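Local coordinates for putative ferredoxin (Rhodopseudomonas palustris, PDB 4ID8), which binds a [3Fe-4S] cluster and probably carries electrons to the cytochrome CYP194A4, with which it is associated, at residues L5-V9 and D41-P45. Numbering follows the deposited sequence.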
ATOM      1  N   LEU A   5      -7.261   9.548  -6.229  1.00 20.58           N
ATOM      2  CA  LEU A   5      -6.810   8.298  -5.463  1.00 22.03           C
ATOM      3  C   LEU A   5      -5.682   8.459  -4.448  1.00 22.34           C
ATOM      4  O   LEU A   5      -4.612   8.952  -4.768  1.00 22.52           O
ATOM      5  CB  LEU A   5      -6.476   7.099  -6.350  1.00 22.68           C
ATOM      6  CG  LEU A   5      -7.433   6.552  -7.418  1.00 24.69           C
ATOM      7  CD1 LEU A   5      -6.795   5.376  -7.991  1.00 24.36           C
ATOM      8  CD2 LEU A   5      -8.733   6.106  -6.806  1.00 26.53           C
ATOM      9  N   THR A   6      -5.951   8.039  -3.204  1.00 23.96           N
ATOM     10  CA  THR A   6      -4.934   7.924  -2.111  1.00 23.82           C
ATOM     11  C   THR A   6      -4.934   6.512  -1.503  1.00 24.69           C
ATOM     12  O   THR A   6      -5.944   5.788  -1.589  1.00 25.08           O
ATOM     13  CB  THR A   6      -5.049   9.023  -0.997  1.00 23.23           C
ATOM     14  OG1 THR A   6      -6.075   8.704  -0.053  1.00 23.79           O
ATOM     15  CG2 THR A   6      -5.336  10.379  -1.569  1.00 22.83           C
ATOM     16  N   ILE A   7      -3.795   6.130  -0.912  1.00 25.31           N
ATOM     17  CA  ILE A   7      -3.591   4.821  -0.291  1.00 25.13           C
ATOM     18  C   ILE A   7      -3.472   4.961   1.197  1.00 24.16           C
ATOM     19  O   ILE A   7      -2.866   5.903   1.658  1.00 24.49           O
ATOM     20  CB  ILE A   7      -2.231   4.272  -0.611  1.00 25.83           C
ATOM     21  CG1 ILE A   7      -2.012   4.066  -2.078  1.00 27.43           C
ATOM     22  CG2 ILE A   7      -2.093   2.926   0.030  1.00 27.46           C
ATOM     23  CD1 ILE A   7      -2.548   2.705  -2.527  1.00 28.54           C
ATOM     24  N   HIS A   8      -4.012   4.014   1.945  1.00 22.89           N
ATOM     25  CA  HIS A   8      -3.734   3.918   3.377  1.00 22.70           C
ATOM     26  C   HIS A   8      -3.487   2.480   3.793  1.00 21.74           C
ATOM     27  O   HIS A   8      -4.212   1.587   3.401  1.00 22.66           O
ATOM     28  CB  HIS A   8      -4.913   4.516   4.150  1.00 22.57           C
ATOM     29  CG  HIS A   8      -4.882   4.281   5.628  1.00 21.34           C
ATOM     30  ND1 HIS A   8      -3.886   4.781   6.446  1.00 19.88           N
ATOM     31  CD2 HIS A   8      -5.756   3.642   6.442  1.00 20.41           C
ATOM     32  CE1 HIS A   8      -4.129   4.405   7.697  1.00 22.12           C
ATOM     33  NE2 HIS A   8      -5.254   3.706   7.718  1.00 21.58           N
ATOM     34  N   VAL A   9      -2.486   2.236   4.622  1.00 21.90           N
ATOM     35  CA  VAL A   9      -2.358   0.906   5.246  1.00 20.05           C
ATOM     36  C   VAL A   9      -2.839   0.953   6.653  1.00 21.26           C
ATOM     37  O   VAL A   9      -2.362   1.751   7.448  1.00 23.32           O
ATOM     38  CB  VAL A   9      -0.888   0.461   5.288  1.00 20.07           C
ATOM     39  CG1 VAL A   9      -0.768  -0.941   5.876  1.00 16.77           C
ATOM     40  CG2 VAL A   9      -0.256   0.571   3.902  1.00 16.22           C
ATOM     41  N   ASP A  41       3.277  11.615  -0.381  1.00 38.51           N
ATOM     42  CA  ASP A  41       1.909  11.988  -0.695  1.00 38.21           C
ATOM     43  C   ASP A  41       0.729  11.138  -0.204  1.00 37.01           C
ATOM     44  O   ASP A  41      -0.326  11.654   0.169  1.00 35.87           O
ATOM     45  CB  ASP A  41       1.788  11.998  -2.215  1.00 38.86           C
ATOM     46  CG  ASP A  41       1.587  13.325  -2.698  1.00 39.94           C
ATOM     47  OD1 ASP A  41       1.424  14.181  -1.821  1.00 44.19           O
ATOM     48  OD2 ASP A  41       1.591  13.530  -3.899  1.00 43.22           O
ATOM     49  N   GLY A  42       0.883   9.831  -0.312  1.00 35.98           N
ATOM     50  CA  GLY A  42      -0.268   8.966  -0.366  1.00 35.57           C
ATOM     51  C   GLY A  42      -1.001   8.997  -1.694  1.00 35.03           C
ATOM     52  O   GLY A  42      -1.642   8.007  -2.018  1.00 36.08           O
ATOM     53  N   VAL A  43      -0.922  10.110  -2.444  1.00 34.39           N
ATOM     54  CA  VAL A  43      -1.595  10.292  -3.778  1.00 33.93           C
ATOM     55  C   VAL A  43      -1.005   9.388  -4.884  1.00 33.24           C
ATOM     56  O   VAL A  43       0.221   9.299  -5.040  1.00 34.80           O
ATOM     57  CB  VAL A  43      -1.498  11.772  -4.332  1.00 33.58           C
ATOM     58  CG1 VAL A  43      -1.961  11.820  -5.754  1.00 33.52           C
ATOM     59  CG2 VAL A  43      -2.330  12.661  -3.587  1.00 33.60           C
ATOM     60  N   VAL A  44      -1.852   8.760  -5.677  1.00 30.81           N
ATOM     61  CA  VAL A  44      -1.381   7.765  -6.599  1.00 27.91           C
ATOM     62  C   VAL A  44      -1.250   8.386  -7.986  1.00 27.22           C
ATOM     63  O   VAL A  44      -2.234   8.868  -8.514  1.00 26.88           O
ATOM     64  CB  VAL A  44      -2.366   6.618  -6.652  1.00 27.83           C
ATOM     65  CG1 VAL A  44      -1.976   5.678  -7.735  1.00 27.46           C
ATOM     66  CG2 VAL A  44      -2.466   5.911  -5.271  1.00 26.47           C
ATOM     67  N   PRO A  45      -0.027   8.415  -8.566  1.00 26.31           N
ATOM     68  CA  PRO A  45       0.167   8.952  -9.902  1.00 25.66           C
ATOM     69  C   PRO A  45      -0.453   8.069 -10.985  1.00 25.17           C
ATOM     70  O   PRO A  45      -0.604   6.857 -10.779  1.00 23.93           O
ATOM     71  CB  PRO A  45       1.678   8.969 -10.076  1.00 25.47           C
ATOM     72  CG  PRO A  45       2.224   8.317  -9.028  1.00 25.82           C
ATOM     73  CD  PRO A  45       1.249   8.044  -7.956  1.00 25.89           C
TER
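The carbonyl oxygen of L5 is gripped twice by the 41-45 loop: V44 N donates a hydrogen bond to L5 O at 2.9 Å, and V43 CA adds a weaker C-H...O contact to L5 O at 3.4 Å. Two residues on, the donor role changes sides, as I7 N bonds G42 O at 3.1 Å while T6 CA rests 3.3 Å from that same G42 O. Together they form a single antiparallel bridge between T6 and V43, which lays the loop leading into helix 49-58 along the edge of strand 6-9 that does not pair with strand 64-67 in this small ferredoxin fold. Both bonds are moderately bent, 153° and 148° at the hydrogen, and each donor is also tilted from its carbonyl plane; the pairing stops at this one bridge. G42 suits the turn into the bridge because its positive phi, 75°, would press a CB against the preceding carbonyl.

Side chains then sort by face. V44 points at the strand and its CB packs 4.1 Å from L5 CB. Its CG2, anti to its own carbonyl carbon, reaches I7 CG1 at 3.7 Å, the two branches meeting at a slant. Branched, wholly apolar residues fit here, since L5 and V44 both continue onto I49 of helix 49-58 and I7 onto F28 and I66; the side chain of I7 is about 8 Å from the bound cluster, which V9 at the far end of the strand touches. T6 and V43 occupy the opposite, more exposed face, where a threonine can turn its methyl to the valine while its hydroxyl is hydrogen-bonded to that of T67. There the side chains meet only loosely, T6 CG2 lying 4.3 Å from V43 CG2.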